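Local structure of endonuclease V (Bacillus subtilis, 3GA2) at residues E71-S83 / R94-T108. The protein probably repairs deaminated bases in DNA, using magnesium to nick double-stranded DNA at the second phosphodiester bond 3' to a deoxyinosine. The protein carries 1 engineered substitution. Sequence-based numbering, arbitrary orientation.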
loop_
_atom_site.group_PDB
_atom_site.type_symbol
_atom_site.label_atom_id
_atom_site.label_comp_id
_atom_site.label_asym_id
_atom_site.label_seq_id
_atom_site.Cartn_x
_atom_site.Cartn_y
_atom_site.Cartn_z
ATOM N N GLU A 71 14.232 -10.398 8.717
ATOM C CA GLU A 71 14.891 -9.398 9.548
ATOM C C GLU A 71 14.934 -8.042 8.851
ATOM O O GLU A 71 14.999 -7.961 7.623
ATOM C CB GLU A 71 16.307 -9.860 9.908
ATOM C CG GLU A 71 16.318 -11.040 10.878
ATOM C CD GLU A 71 17.684 -11.685 11.030
ATOM O OE1 GLU A 71 18.693 -10.953 11.045
ATOM O OE2 GLU A 71 17.742 -12.927 11.153
ATOM N N VAL A 72 14.893 -6.979 9.645
ATOM C CA VAL A 72 14.920 -5.623 9.115
ATOM C C VAL A 72 16.333 -5.280 8.657
ATOM O O VAL A 72 17.289 -5.408 9.420
ATOM C CB VAL A 72 14.469 -4.614 10.187
ATOM C CG1 VAL A 72 14.533 -3.203 9.642
ATOM C CG2 VAL A 72 13.064 -4.951 10.645
ATOM N N ILE A 73 16.465 -4.850 7.408
ATOM C CA ILE A 73 17.775 -4.501 6.884
ATOM C C ILE A 73 17.918 -3.018 6.611
ATOM O O ILE A 73 19.030 -2.512 6.488
ATOM C CB ILE A 73 18.092 -5.284 5.591
ATOM C CG1 ILE A 73 17.033 -4.998 4.526
ATOM C CG2 ILE A 73 18.166 -6.763 5.905
ATOM C CD1 ILE A 73 17.241 -5.764 3.236
ATOM N N GLU A 74 16.798 -2.316 6.513
ATOM C CA GLU A 74 16.845 -0.884 6.258
ATOM C C GLU A 74 15.543 -0.181 6.639
ATOM O O GLU A 74 14.451 -0.736 6.503
ATOM C CB GLU A 74 17.171 -0.622 4.776
ATOM C CG GLU A 74 17.146 0.857 4.383
ATOM C CD GLU A 74 17.651 1.115 2.972
ATOM O OE1 GLU A 74 17.261 0.381 2.038
ATOM O OE2 GLU A 74 18.433 2.070 2.789
ATOM N N LYS A 75 15.675 1.045 7.130
ATOM C CA LYS A 75 14.519 1.844 7.506
ATOM C C LYS A 75 14.754 3.285 7.078
ATOM O O LYS A 75 15.829 3.843 7.303
ATOM C CB LYS A 75 14.275 1.784 9.020
ATOM C CG LYS A 75 13.919 0.399 9.529
ATOM C CD LYS A 75 13.247 0.442 10.892
ATOM C CE LYS A 75 14.171 0.968 11.969
ATOM N NZ LYS A 75 13.503 0.974 13.299
ATOM N N VAL A 76 13.759 3.873 6.428
ATOM C CA VAL A 76 13.851 5.259 5.980
ATOM C C VAL A 76 12.506 5.911 6.193
ATOM O O VAL A 76 11.504 5.230 6.400
ATOM C CB VAL A 76 14.192 5.373 4.470
ATOM C CG1 VAL A 76 15.581 4.828 4.201
ATOM C CG2 VAL A 76 13.145 4.632 3.639
ATOM N N HIS A 77 12.476 7.233 6.148
ATOM C CA HIS A 77 11.216 7.922 6.317
ATOM C C HIS A 77 11.274 9.282 5.654
ATOM O O HIS A 77 12.347 9.820 5.384
ATOM C CB HIS A 77 10.866 8.065 7.802
ATOM C CG HIS A 77 11.727 9.040 8.536
ATOM N ND1 HIS A 77 11.536 10.403 8.461
ATOM C CD2 HIS A 77 12.804 8.855 9.332
ATOM C CE1 HIS A 77 12.459 11.015 9.179
ATOM N NE2 HIS A 77 13.244 10.096 9.718
ATOM N N SER A 78 10.096 9.819 5.383
ATOM C CA SER A 78 9.963 11.112 4.755
ATOM C C SER A 78 8.964 11.868 5.621
ATOM O O SER A 78 8.030 11.270 6.159
ATOM C CB SER A 78 9.422 10.936 3.334
ATOM O OG SER A 78 9.482 12.150 2.608
HETATM N N MSE A 79 9.164 13.173 5.774
HETATM C CA MSE A 79 8.264 13.982 6.587
HETATM C C MSE A 79 8.096 15.367 5.976
HETATM O O MSE A 79 9.050 15.940 5.452
HETATM C CB MSE A 79 8.809 14.085 8.017
HETATM C CG MSE A 79 7.868 14.734 9.025
HETATM SE SE MSE A 79 7.998 16.670 9.106
HETATM C CE MSE A 79 9.520 16.793 10.294
ATOM N N GLY A 80 6.873 15.889 6.034
ATOM C CA GLY A 80 6.585 17.203 5.484
ATOM C C GLY A 80 5.106 17.554 5.546
ATOM O O GLY A 80 4.261 16.674 5.707
ATOM N N ARG A 81 4.784 18.839 5.418
ATOM C CA ARG A 81 3.389 19.273 5.463
ATOM C C ARG A 81 2.629 18.693 4.277
ATOM O O ARG A 81 3.017 18.886 3.124
ATOM C CB ARG A 81 3.298 20.804 5.435
ATOM C CG ARG A 81 1.889 21.350 5.652
ATOM C CD ARG A 81 1.877 22.869 5.667
ATOM N NE ARG A 81 2.208 23.433 4.361
ATOM C CZ ARG A 81 1.419 23.357 3.294
ATOM N NH1 ARG A 81 0.247 22.741 3.377
ATOM N NH2 ARG A 81 1.803 23.895 2.146
ATOM N N ILE A 82 1.550 17.976 4.565
ATOM C CA ILE A 82 0.742 17.369 3.518
ATOM C C ILE A 82 -0.127 18.439 2.864
ATOM O O ILE A 82 -0.618 19.343 3.539
ATOM C CB ILE A 82 -0.166 16.261 4.096
ATOM C CG1 ILE A 82 -0.299 15.124 3.086
ATOM C CG2 ILE A 82 -1.539 16.820 4.439
ATOM C CD1 ILE A 82 0.947 14.278 2.972
ATOM N N SER A 83 -0.320 18.332 1.554
ATOM C CA SER A 83 -1.130 19.298 0.823
ATOM C C SER A 83 -2.614 19.175 1.170
ATOM O O SER A 83 -3.175 18.080 1.170
ATOM C CB SER A 83 -0.939 19.110 -0.686
ATOM O OG SER A 83 -1.344 17.817 -1.099
ATOM N N ARG A 94 -1.921 12.953 -2.708
ATOM C CA ARG A 94 -1.274 13.726 -1.658
ATOM C C ARG A 94 -0.371 12.885 -0.768
ATOM O O ARG A 94 0.145 13.372 0.237
ATOM C CB ARG A 94 -2.306 14.472 -0.807
ATOM C CG ARG A 94 -3.427 13.641 -0.235
ATOM C CD ARG A 94 -4.278 14.499 0.700
ATOM N NE ARG A 94 -5.520 13.841 1.092
ATOM C CZ ARG A 94 -6.567 13.675 0.289
ATOM N NH1 ARG A 94 -6.527 14.124 -0.960
ATOM N NH2 ARG A 94 -7.654 13.062 0.736
ATOM N N GLU A 95 -0.174 11.624 -1.140
ATOM C CA GLU A 95 0.689 10.738 -0.364
ATOM C C GLU A 95 1.941 10.397 -1.156
ATOM O O GLU A 95 3.023 10.284 -0.594
ATOM C CB GLU A 95 -0.044 9.441 -0.014
ATOM C CG GLU A 95 -1.288 9.626 0.821
ATOM C CD GLU A 95 -1.916 8.301 1.204
ATOM O OE1 GLU A 95 -2.224 7.504 0.294
ATOM O OE2 GLU A 95 -2.104 8.060 2.414
ATOM N N LEU A 96 1.778 10.246 -2.466
ATOM C CA LEU A 96 2.876 9.898 -3.348
ATOM C C LEU A 96 4.150 10.715 -3.153
ATOM O O LEU A 96 5.242 10.151 -3.084
ATOM C CB LEU A 96 2.414 9.965 -4.801
ATOM C CG LEU A 96 2.001 8.625 -5.423
ATOM C CD1 LEU A 96 1.151 7.839 -4.440
ATOM C CD2 LEU A 96 1.238 8.870 -6.725
ATOM N N PRO A 97 4.036 12.049 -3.062
ATOM C CA PRO A 97 5.242 12.867 -2.871
ATOM C C PRO A 97 6.101 12.380 -1.697
ATOM O O PRO A 97 7.316 12.234 -1.828
ATOM C CB PRO A 97 4.672 14.270 -2.661
ATOM C CG PRO A 97 3.466 14.251 -3.571
ATOM C CD PRO A 97 2.848 12.902 -3.237
ATOM N N LEU A 98 5.471 12.116 -0.557
ATOM C CA LEU A 98 6.209 11.625 0.602
ATOM C C LEU A 98 6.706 10.200 0.369
ATOM O O LEU A 98 7.788 9.831 0.828
ATOM C CB LEU A 98 5.337 11.663 1.860
ATOM C CG LEU A 98 5.133 13.056 2.463
ATOM C CD1 LEU A 98 4.134 12.999 3.599
ATOM C CD2 LEU A 98 6.474 13.583 2.950
ATOM N N ILE A 99 5.914 9.401 -0.342
ATOM C CA ILE A 99 6.290 8.020 -0.629
ATOM C C ILE A 99 7.521 7.975 -1.526
ATOM O O ILE A 99 8.467 7.223 -1.273
ATOM C CB ILE A 99 5.141 7.258 -1.316
ATOM C CG1 ILE A 99 3.912 7.264 -0.401
ATOM C CG2 ILE A 99 5.578 5.821 -1.631
ATOM C CD1 ILE A 99 2.664 6.628 -1.011
ATOM N N ILE A 100 7.506 8.797 -2.566
ATOM C CA ILE A 100 8.613 8.859 -3.505
ATOM C C ILE A 100 9.872 9.352 -2.805
ATOM O O ILE A 100 10.955 8.812 -3.014
ATOM C CB ILE A 100 8.288 9.804 -4.672
ATOM C CG1 ILE A 100 6.960 9.398 -5.307
ATOM C CG2 ILE A 100 9.411 9.767 -5.698
ATOM C CD1 ILE A 100 6.906 7.947 -5.720
ATOM N N GLU A 101 9.721 10.381 -1.979
ATOM C CA GLU A 101 10.850 10.940 -1.244
ATOM C C GLU A 101 11.544 9.883 -0.400
ATOM O O GLU A 101 12.774 9.785 -0.396
ATOM C CB GLU A 101 10.384 12.075 -0.332
ATOM C CG GLU A 101 10.744 13.456 -0.842
ATOM C CD GLU A 101 12.218 13.572 -1.169
ATOM O OE1 GLU A 101 13.052 13.239 -0.296
ATOM O OE2 GLU A 101 12.544 13.993 -2.299
ATOM N N ALA A 102 10.744 9.103 0.321
ATOM C CA ALA A 102 11.261 8.048 1.182
ATOM C C ALA A 102 11.951 6.978 0.345
ATOM O O ALA A 102 13.072 6.573 0.645
ATOM C CB ALA A 102 10.117 7.431 1.997
ATOM N N ALA A 103 11.283 6.539 -0.717
ATOM C CA ALA A 103 11.838 5.516 -1.597
ATOM C C ALA A 103 13.196 5.943 -2.158
ATOM O O ALA A 103 14.090 5.113 -2.347
ATOM C CB ALA A 103 10.866 5.224 -2.736
ATOM N N LYS A 104 13.344 7.238 -2.422
ATOM C CA LYS A 104 14.593 7.776 -2.958
ATOM C C LYS A 104 15.739 7.685 -1.955
ATOM O O LYS A 104 16.915 7.725 -2.325
ATOM C CB LYS A 104 14.379 9.225 -3.416
ATOM C CG LYS A 104 13.386 9.310 -4.571
ATOM C CD LYS A 104 12.829 10.703 -4.790
ATOM C CE LYS A 104 13.781 11.591 -5.552
ATOM N NZ LYS A 104 13.139 12.912 -5.797
ATOM N N LYS A 105 15.398 7.537 -0.681
ATOM C CA LYS A 105 16.417 7.435 0.352
ATOM C C LYS A 105 16.924 6.004 0.519
ATOM O O LYS A 105 17.960 5.780 1.138
ATOM C CB LYS A 105 15.858 7.947 1.680
ATOM C CG LYS A 105 15.438 9.414 1.657
ATOM C CD LYS A 105 14.875 9.828 3.004
ATOM C CE LYS A 105 14.584 11.316 3.061
ATOM N NZ LYS A 105 14.236 11.731 4.453
ATOM N N LEU A 106 16.196 5.042 -0.042
ATOM C CA LEU A 106 16.568 3.632 0.055
ATOM C C LEU A 106 17.909 3.255 -0.577
ATOM O O LEU A 106 18.173 3.573 -1.739
ATOM C CB LEU A 106 15.481 2.760 -0.581
ATOM C CG LEU A 106 14.111 2.718 0.104
ATOM C CD1 LEU A 106 13.144 1.894 -0.736
ATOM C CD2 LEU A 106 14.253 2.116 1.498
ATOM N N GLU A 107 18.749 2.565 0.188
ATOM C CA GLU A 107 20.032 2.115 -0.333
ATOM C C GLU A 107 19.790 0.746 -0.962
ATOM O O GLU A 107 20.480 0.348 -1.902
ATOM C CB GLU A 107 21.088 2.003 0.776
ATOM C CG GLU A 107 21.531 3.338 1.370
ATOM C CD GLU A 107 22.775 3.210 2.236
ATOM O OE1 GLU A 107 22.838 2.281 3.062
ATOM O OE2 GLU A 107 23.691 4.043 2.096
ATOM N N THR A 108 18.801 0.025 -0.440
ATOM C CA THR A 108 18.472 -1.290 -0.977
ATOM C C THR A 108 17.491 -1.134 -2.134
ATOM O O THR A 108 17.032 -0.032 -2.428
ATOM C CB THR A 108 17.831 -2.199 0.082
ATOM O OG1 THR A 108 16.577 -1.645 0.497
ATOM C CG2 THR A 108 18.751 -2.338 1.286
HETATM O O HOH W 1 1.695 16.218 -0.534
#
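Glu74 reaches from edge strand 72-81 to the backbone that follows helix 96-105. Its CB lies 4.2 Å from CG2 of Thr108; CG, anti to the backbone N (chi1 176°), carries the extended chain on to CD, which faces Glu107 N. There OE2 accepts from Glu107 N at 2.7 Å through its syn lone pair, the N-H...O angle being 167°. OE1 takes two donors, Thr108 OG1 at 2.6 Å, nearly in line with the C-O bond, and Thr108 N on the syn side, tilted out of the carboxylate plane. With an alanine here, both amides and the hydroxyl would probably lose these acceptors, leaving segment 106-108 less firmly tied to the strand. Further along, Val76 CG2 presses on Leu106 CD2 at a tight 3.5 Å, and Ser78 CB packs on Ala102 CB at 3.8 Å, where the backbones come closest. Lys105, extended beyond CG, passes Val76 and gives NZ to His77 O at 2.8 Å. Ile82 and Leu98 cross at about a right angle, CD1 to CD1. The helix packs roughly antiparallel (143° between N-to-C axes) on the outermost strand of this RNase H-like sheet. Three donors on one carboxylate are consistent with an ionised Glu74, despite the nearby Glu107 carboxylate.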